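PDB 5FOO: 6-phospho-beta-d glycosidase from Streptococcus pyogenes, which hydrolyses beta-glucosidic bonds, probably of 6-phosphorylated sugars, as a 6-phospho-beta-glucosidase of glycoside hydrolase family 1. Local coordinates for residues S60-L65 and N109-V114; V138-V143 and T200-Q205; F161-P166 and Y194-A199. The protein carries 1 engineered substitution. All coordinates share one frame; numbering follows the deposited sequence.

Contact 1 of 3, residues S60-L65 and N109-V114; sequences SDLTLL and NGIRPV. With EDO (1,2-ethanediol), chain I.
L62 reaches off the helix at 60-65 to meet I111, and one residue further along T63, whose CB points away overall, still brings OG1 beside N109. L62 and I111 cross obliquely, branch against branch: CD2 of L62 lies 4.0 Å from CD1 of I111. The reach of I111 comes from its second torsion, with CD1 anti to CA (chi2 172°), and the same methyl rests 3.6 Å from the carbonyl O of L62. It thus packs against a backbone carbonyl as well as a side chain, with CB of L65 at the margin of its contact.

T63 and N109 are turned at about a right angle to each other. T63 OG1 and N109 OD1 come within 3.4 Å without bonding, and a water joins the pair instead. It accepts from ND2 of N109 at 2.9 Å and lies 3.1 Å from OG1 of T63. ND2 of N109 also bonds A105 O in the helix just ending, and OG1 of T63 bonds E59 O one turn back. The amide nitrogen is therefore gripped twice.

N109 is where helix 93-108 gives out. G110, with positive phi (66°), is the C-prime residue of a Schellman motif, its N bonded to L107 O and I111 N to C106 O; the chain then runs into the strand. There R112 NE donates to O1 of an ethanediol at 2.8 Å, a molecule probably from the crystallisation liquor, while R112 NH1 makes a salt bridge with D159.

This is the seam between the outer helices and the wall of a TIM barrel: helix 54-67 lies against the end of helix 93-108, with L62 touching A105 and C106. Beneath them, Y73 of strand 72-76 touches L62, L65 and I111, and that strand pairs in parallel with 112-116 through R112 and V114.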
# COMPACT_ATOMS: atom_id res chain seq x y z
N SER A 60 -0.55 -15.47 18.08
CA SER A 60 -1.37 -14.83 19.15
C SER A 60 -2.06 -13.56 18.66
O SER A 60 -3.23 -13.32 19.01
CB SER A 60 -0.57 -14.53 20.41
OG SER A 60 0.52 -13.71 20.08
N ASP A 61 -1.41 -12.78 17.78
CA ASP A 61 -2.05 -11.61 17.11
C ASP A 61 -3.30 -12.02 16.32
O ASP A 61 -4.38 -11.36 16.41
CB ASP A 61 -1.08 -10.95 16.11
CG ASP A 61 0.01 -10.05 16.79
OD1 ASP A 61 0.01 -9.94 18.06
OD2 ASP A 61 0.85 -9.45 16.03
N LEU A 62 -3.19 -13.07 15.51
CA LEU A 62 -4.39 -13.44 14.68
C LEU A 62 -5.54 -13.99 15.56
O LEU A 62 -6.69 -13.69 15.34
CB LEU A 62 -4.02 -14.43 13.59
CG LEU A 62 -3.11 -13.77 12.53
CD1 LEU A 62 -2.47 -14.87 11.75
CD2 LEU A 62 -3.90 -12.85 11.60
N THR A 63 -5.18 -14.68 16.62
CA THR A 63 -6.15 -15.09 17.60
C THR A 63 -6.87 -13.85 18.18
O THR A 63 -8.10 -13.80 18.21
CB THR A 63 -5.51 -16.00 18.68
OG1 THR A 63 -5.04 -17.18 18.05
CG2 THR A 63 -6.49 -16.39 19.76
N LEU A 64 -6.11 -12.82 18.56
CA LEU A 64 -6.74 -11.58 19.03
C LEU A 64 -7.58 -10.90 18.02
O LEU A 64 -8.69 -10.45 18.33
CB LEU A 64 -5.67 -10.61 19.50
CG LEU A 64 -6.18 -9.29 20.12
CD1 LEU A 64 -6.86 -9.45 21.49
CD2 LEU A 64 -4.97 -8.38 20.21
N LEU A 65 -7.07 -10.77 16.79
CA LEU A 65 -7.85 -10.12 15.73
C LEU A 65 -9.14 -10.92 15.39
O LEU A 65 -10.19 -10.32 15.14
CB LEU A 65 -6.97 -9.96 14.47
CG LEU A 65 -5.78 -9.00 14.68
CD1 LEU A 65 -5.07 -8.70 13.39
CD2 LEU A 65 -6.20 -7.67 15.31
N ASN A 109 -7.77 -19.47 12.39
CA ASN A 109 -8.65 -18.50 13.03
C ASN A 109 -9.83 -18.07 12.24
O ASN A 109 -10.53 -17.16 12.67
CB ASN A 109 -7.80 -17.30 13.49
CG ASN A 109 -6.99 -17.63 14.74
OD1 ASN A 109 -7.56 -17.76 15.84
ND2 ASN A 109 -5.66 -17.81 14.58
N GLY A 110 -10.08 -18.69 11.07
CA GLY A 110 -11.12 -18.24 10.13
C GLY A 110 -10.90 -16.86 9.46
O GLY A 110 -11.84 -16.17 9.10
N ILE A 111 -9.64 -16.47 9.32
CA ILE A 111 -9.23 -15.21 8.69
C ILE A 111 -8.74 -15.50 7.28
O ILE A 111 -7.83 -16.28 7.09
CB ILE A 111 -8.18 -14.49 9.58
CG1 ILE A 111 -8.86 -14.03 10.88
CG2 ILE A 111 -7.56 -13.25 8.90
CD1 ILE A 111 -7.88 -13.49 11.90
N ARG A 112 -9.37 -14.90 6.31
CA ARG A 112 -8.87 -14.93 4.95
C ARG A 112 -7.47 -14.21 4.84
O ARG A 112 -7.37 -13.03 5.12
CB ARG A 112 -9.86 -14.20 4.06
CG ARG A 112 -9.45 -14.17 2.56
CD ARG A 112 -10.43 -13.34 1.76
NE ARG A 112 -11.70 -14.03 1.61
CZ ARG A 112 -11.90 -15.09 0.80
NH1 ARG A 112 -10.96 -15.58 0.00
NH2 ARG A 112 -13.10 -15.67 0.79
N PRO A 113 -6.42 -14.95 4.46
CA PRO A 113 -5.12 -14.32 4.31
C PRO A 113 -5.01 -13.60 2.96
O PRO A 113 -5.31 -14.19 1.92
CB PRO A 113 -4.17 -15.48 4.38
CG PRO A 113 -4.96 -16.68 3.81
CD PRO A 113 -6.37 -16.42 4.22
N VAL A 114 -4.59 -12.33 2.98
CA VAL A 114 -4.51 -11.51 1.77
C VAL A 114 -3.07 -11.09 1.65
O VAL A 114 -2.54 -10.42 2.54
CB VAL A 114 -5.41 -10.25 1.94
CG1 VAL A 114 -5.36 -9.31 0.70
CG2 VAL A 114 -6.84 -10.74 2.23
C1 EDO I . -13.85 -12.69 4.30
O1 EDO I . -13.45 -13.94 3.75
C2 EDO I . -15.37 -12.63 4.40
O2 EDO I . -15.89 -12.95 3.12
O HOH W 1 -3.18 -18.39 15.87

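Contact 2 of 3, residues V138-V143 and T200-Q205; sequences VVDLFV and TAKVIQ
NZ of K202 donates to OD1 of D140 at 2.7 Å, a salt bridge between two neighbouring helices. The ammonium group meets the carboxylate oxygen nearly head-on, in line with its C-O bond. Although the CB of D140 points away from the other helix, its first torsion (chi1 -76°) sets CG beside the backbone N, and the end of the side chain comes back toward K202. The lysine bends once on its way, at chi3 (96°).

Beneath the ion pair the lysine's aliphatic part is packed: CG2 of V143 sits 3.6 Å from CB of K202, the two side chains at about a right angle, and CG1 of V139 approaches CD.

The short helical segments run 31° apart with their axes 9.5 Å from each other at closest. Both helices, 136-153 and 186-208, pack side by side outside the eight-stranded TIM barrel, running in broadly the same direction.

On the inner side the side chains of F142 and V203 run at about a right angle, with CG2 of V203 3.7 Å from CE2 of F142. The same methyl is 4.2 Å from CG2 of V143, where the two valines lie alongside, pointing in opposing senses. The ring of F142 also meets W133 edge-to-face and touches V162, and V203 reaches V162 too. K202 also touches L285 of helix 280-288.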
# COMPACT_ATOMS: atom_id res chain seq x y z
N VAL A 138 16.28 -7.33 -12.58
CA VAL A 138 15.65 -7.32 -11.27
C VAL A 138 14.15 -7.66 -11.30
O VAL A 138 13.65 -8.39 -10.40
CB VAL A 138 15.89 -6.00 -10.52
CG1 VAL A 138 14.92 -5.83 -9.33
CG2 VAL A 138 17.36 -5.94 -10.09
N VAL A 139 13.45 -7.10 -12.28
CA VAL A 139 12.04 -7.43 -12.50
C VAL A 139 11.87 -8.91 -12.71
O VAL A 139 10.96 -9.51 -12.16
CB VAL A 139 11.48 -6.71 -13.70
CG1 VAL A 139 10.17 -7.35 -14.19
CG2 VAL A 139 11.23 -5.26 -13.30
N ASP A 140 12.75 -9.50 -13.49
CA ASP A 140 12.71 -10.98 -13.68
C ASP A 140 12.97 -11.73 -12.40
O ASP A 140 12.35 -12.72 -12.18
CB ASP A 140 13.71 -11.44 -14.75
CG ASP A 140 13.25 -11.12 -16.17
OD1 ASP A 140 12.04 -11.03 -16.45
OD2 ASP A 140 14.10 -10.97 -17.05
N LEU A 141 13.90 -11.26 -11.56
CA LEU A 141 14.15 -11.93 -10.30
C LEU A 141 12.91 -11.79 -9.32
O LEU A 141 12.59 -12.71 -8.55
CB LEU A 141 15.41 -11.38 -9.65
CG LEU A 141 16.71 -11.48 -10.44
CD1 LEU A 141 17.88 -10.95 -9.64
CD2 LEU A 141 16.98 -12.91 -10.88
N PHE A 142 12.22 -10.66 -9.39
CA PHE A 142 10.97 -10.47 -8.64
C PHE A 142 9.91 -11.51 -9.07
O PHE A 142 9.23 -12.11 -8.24
CB PHE A 142 10.49 -9.02 -8.80
CG PHE A 142 9.18 -8.70 -8.14
CD1 PHE A 142 9.04 -8.77 -6.78
CD2 PHE A 142 8.13 -8.23 -8.90
CE1 PHE A 142 7.88 -8.45 -6.19
CE2 PHE A 142 6.94 -7.93 -8.29
CZ PHE A 142 6.82 -8.05 -6.95
N VAL A 143 9.83 -11.75 -10.36
CA VAL A 143 8.93 -12.77 -10.90
C VAL A 143 9.26 -14.14 -10.39
O VAL A 143 8.39 -14.89 -10.03
CB VAL A 143 8.95 -12.80 -12.46
CG1 VAL A 143 8.16 -13.99 -13.04
CG2 VAL A 143 8.41 -11.48 -13.00
N THR A 200 4.20 -5.99 -12.60
CA THR A 200 2.83 -6.33 -12.25
C THR A 200 2.25 -7.36 -13.25
O THR A 200 1.73 -8.42 -12.86
CB THR A 200 1.93 -5.11 -12.19
OG1 THR A 200 2.46 -4.13 -11.28
CG2 THR A 200 0.52 -5.48 -11.70
N ALA A 201 2.42 -7.06 -14.54
CA ALA A 201 1.91 -7.91 -15.62
C ALA A 201 2.64 -9.25 -15.71
O ALA A 201 1.99 -10.27 -15.90
CB ALA A 201 1.98 -7.17 -16.94
N LYS A 202 3.95 -9.26 -15.51
CA LYS A 202 4.70 -10.47 -15.46
C LYS A 202 4.39 -11.38 -14.27
O LYS A 202 4.39 -12.61 -14.40
CB LYS A 202 6.19 -10.21 -15.55
CG LYS A 202 6.57 -9.64 -16.91
CD LYS A 202 8.08 -9.65 -17.13
CE LYS A 202 8.41 -10.90 -17.90
NZ LYS A 202 9.86 -11.03 -18.08
N VAL A 203 4.12 -10.79 -13.11
CA VAL A 203 3.76 -11.58 -11.95
C VAL A 203 2.37 -12.18 -12.17
O VAL A 203 2.12 -13.36 -11.83
CB VAL A 203 3.85 -10.77 -10.62
CG1 VAL A 203 3.27 -11.58 -9.48
CG2 VAL A 203 5.35 -10.54 -10.34
N ILE A 204 1.49 -11.38 -12.72
CA ILE A 204 0.15 -11.86 -13.08
C ILE A 204 0.21 -12.99 -14.07
O ILE A 204 -0.46 -13.99 -13.87
CB ILE A 204 -0.76 -10.72 -13.57
CG1 ILE A 204 -1.10 -9.79 -12.38
CG2 ILE A 204 -2.02 -11.26 -14.23
CD1 ILE A 204 -1.78 -8.48 -12.82
N GLN A 205 1.07 -12.89 -15.08
CA GLN A 205 1.23 -13.99 -16.00
C GLN A 205 1.67 -15.22 -15.22
O GLN A 205 1.14 -16.30 -15.46
CB GLN A 205 2.22 -13.68 -17.11
CG GLN A 205 2.46 -14.76 -18.19
CD GLN A 205 3.47 -14.29 -19.20
OE1 GLN A 205 3.18 -14.16 -20.39
NE2 GLN A 205 4.64 -13.92 -18.72

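Contact 3 of 3, residues F161-P166 and Y194-A199; sequences FVHNEP and YNLALA. With JAZ (6-phosphocyclophellitol), chain G.
H163 points its ring into the helix at 194-199, where NE2 donates to the carbonyl O of L196 at 3.0 Å. Its CG lies beside the backbone N, anti to the carbonyl carbon (chi1 -53°). The bond is bent (N-H...O angle 144°), and the oxygen lies somewhat out of the imidazole plane. That oxygen also bonds OG1 of T200, and at its other nitrogen the ring bonds H118 ND1, so H163 is tied at both ends and its rotation is fixed. V162 lays CG1 over the centre of one ring face, 3.8 Å above it, and CB of A199 stands at the ring edge.

L196 spreads its two methyls between two neighbours. Its first torsion (chi1 -72°) puts CG beside the backbone N; CD2 reaches CE1 of H163 at 3.6 Å, while CD1 touches the carbonyl O of P166 at 3.6 Å and CB of P166 at 4.0 Å.

N164 and E165 turn instead to the ligand pocket, where ND2 of N164 donates to OE1 of E165 at 2.9 Å. The same OE1 accepts from O17 of 6-phosphocyclophellitol at 3.1 Å; the bond from ND2 to O17 is weak. The sequence N164-E165-P166 matches the Asn-Glu-Pro motif of family 1, whose glutamate is typically the acid/base. N224 and Y299 bond OE2 of E165.

F161 ends barrel strand 159-161; the chain turns a corner at V162 into short strand 163-164, with backbone bonds from V162 to G220, H163 to I222 and N164 to H118. Helix 186-208 lies outside, touching helix 136-153 through A199 and helix 280-288 through L198.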
# COMPACT_ATOMS: atom_id res chain seq x y z
N PHE A 161 -1.66 -9.80 -4.15
CA PHE A 161 -1.41 -8.46 -4.63
C PHE A 161 0.07 -8.27 -4.95
O PHE A 161 0.92 -8.73 -4.22
CB PHE A 161 -1.97 -7.45 -3.62
CG PHE A 161 -3.46 -7.42 -3.59
CD1 PHE A 161 -4.18 -6.67 -4.50
CD2 PHE A 161 -4.15 -8.22 -2.70
CE1 PHE A 161 -5.57 -6.71 -4.54
CE2 PHE A 161 -5.56 -8.24 -2.70
CZ PHE A 161 -6.26 -7.51 -3.62
N VAL A 162 0.38 -7.63 -6.07
CA VAL A 162 1.76 -7.62 -6.52
C VAL A 162 2.58 -6.52 -5.79
O VAL A 162 3.67 -6.80 -5.31
CB VAL A 162 1.91 -7.47 -8.06
CG1 VAL A 162 3.41 -7.49 -8.43
CG2 VAL A 162 1.23 -8.62 -8.82
N HIS A 163 2.06 -5.29 -5.73
CA HIS A 163 2.71 -4.20 -5.02
C HIS A 163 1.70 -3.48 -4.13
O HIS A 163 0.49 -3.45 -4.39
CB HIS A 163 3.19 -3.11 -5.99
CG HIS A 163 4.05 -3.58 -7.13
ND1 HIS A 163 5.33 -4.01 -6.95
CD2 HIS A 163 3.85 -3.58 -8.45
CE1 HIS A 163 5.88 -4.30 -8.11
NE2 HIS A 163 4.99 -4.06 -9.04
N ASN A 164 2.24 -2.84 -3.09
CA ASN A 164 1.58 -1.73 -2.46
C ASN A 164 2.13 -0.42 -3.02
O ASN A 164 3.33 -0.16 -2.92
CB ASN A 164 1.84 -1.77 -0.96
CG ASN A 164 1.23 -0.58 -0.25
OD1 ASN A 164 0.04 -0.58 0.08
ND2 ASN A 164 2.04 0.45 -0.04
N GLU A 165 1.25 0.36 -3.59
CA GLU A 165 1.54 1.74 -4.04
C GLU A 165 2.87 1.92 -4.75
O GLU A 165 3.81 2.57 -4.23
CB GLU A 165 1.41 2.73 -2.89
CG GLU A 165 0.07 2.77 -2.21
CD GLU A 165 0.14 3.51 -0.82
OE1 GLU A 165 0.92 3.17 0.18
OE2 GLU A 165 -0.66 4.44 -0.73
N PRO A 166 2.96 1.33 -5.93
CA PRO A 166 4.15 1.46 -6.67
C PRO A 166 4.54 2.90 -6.99
O PRO A 166 5.76 3.17 -7.03
CB PRO A 166 3.90 0.61 -7.89
CG PRO A 166 2.46 0.64 -8.09
CD PRO A 166 1.96 0.55 -6.67
N TYR A 194 7.55 2.48 -15.30
CA TYR A 194 7.28 1.48 -16.33
C TYR A 194 7.66 0.06 -15.84
O TYR A 194 6.92 -0.91 -16.05
CB TYR A 194 8.01 1.80 -17.63
CG TYR A 194 7.96 0.72 -18.67
CD1 TYR A 194 8.86 -0.28 -18.69
CD2 TYR A 194 6.97 0.73 -19.65
CE1 TYR A 194 8.81 -1.29 -19.66
CE2 TYR A 194 6.89 -0.24 -20.63
CZ TYR A 194 7.79 -1.27 -20.61
OH TYR A 194 7.68 -2.19 -21.56
N ASN A 195 8.81 -0.04 -15.15
CA ASN A 195 9.32 -1.34 -14.77
C ASN A 195 8.42 -1.98 -13.70
O ASN A 195 8.18 -3.19 -13.74
CB ASN A 195 10.77 -1.28 -14.31
CG ASN A 195 11.76 -1.05 -15.45
OD1 ASN A 195 11.42 -1.06 -16.66
ND2 ASN A 195 13.01 -0.86 -15.07
N LEU A 196 7.87 -1.17 -12.80
CA LEU A 196 6.90 -1.67 -11.79
C LEU A 196 5.59 -2.18 -12.39
O LEU A 196 5.04 -3.23 -11.97
CB LEU A 196 6.67 -0.60 -10.74
CG LEU A 196 7.87 -0.42 -9.83
CD1 LEU A 196 7.68 0.88 -9.07
CD2 LEU A 196 8.01 -1.55 -8.84
N ALA A 197 5.11 -1.46 -13.40
CA ALA A 197 3.92 -1.85 -14.14
C ALA A 197 4.13 -3.14 -14.95
O ALA A 197 3.26 -3.97 -14.97
CB ALA A 197 3.50 -0.75 -15.07
N LEU A 198 5.27 -3.24 -15.61
CA LEU A 198 5.68 -4.42 -16.32
C LEU A 198 5.84 -5.61 -15.36
O LEU A 198 5.41 -6.72 -15.69
CB LEU A 198 6.99 -4.22 -17.08
CG LEU A 198 7.57 -5.48 -17.78
CD1 LEU A 198 6.67 -5.96 -18.89
CD2 LEU A 198 8.94 -5.16 -18.33
N ALA A 199 6.46 -5.38 -14.21
CA ALA A 199 6.51 -6.40 -13.16
C ALA A 199 5.15 -6.89 -12.70
O ALA A 199 4.97 -8.05 -12.46
CB ALA A 199 7.30 -5.91 -11.97
C2 JAZ G . 2.05 3.47 6.02
C3 JAZ G . 1.73 2.27 5.10
C4 JAZ G . 1.28 2.75 3.73
C5 JAZ G . 0.06 3.66 3.80
C6 JAZ G . 0.29 4.79 4.78
C7 JAZ G . 0.77 4.29 6.15
C8 JAZ G . 0.86 5.41 7.18
O9 JAZ G . 1.84 6.33 6.72
P10 JAZ G . 2.69 7.15 7.78
O11 JAZ G . 3.62 7.95 6.95
O12 JAZ G . 3.22 6.27 8.84
O13 JAZ G . 1.73 8.00 8.49
O14 JAZ G . 1.19 5.74 4.22
O15 JAZ G . 2.41 3.02 7.34
O16 JAZ G . 2.92 1.53 4.96
O17 JAZ G . 1.02 1.64 2.89

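Overall arrangement
All three contacts belong to one TIM barrel of eight parallel strands. Contact 1 comes first along the chain and closes before the others open; contact 3 is nested inside the loop closed by contact 2. Contacts 2 and 3 share helix 186-208, with centres 9 Å apart, and touch directly, for example where V139 CG2 meets N195 O at 3.7 Å. Contact 1 lies further out, its centre 29 Å from contact 2 and 27 Å from contact 3, but its strand 112-116 is next to 159-161 in the barrel, and V114 CG1 touches F161 CE2 at 3.6 Å. Packing thus runs from the outer helices, through contact 3, to the residues at the ligand.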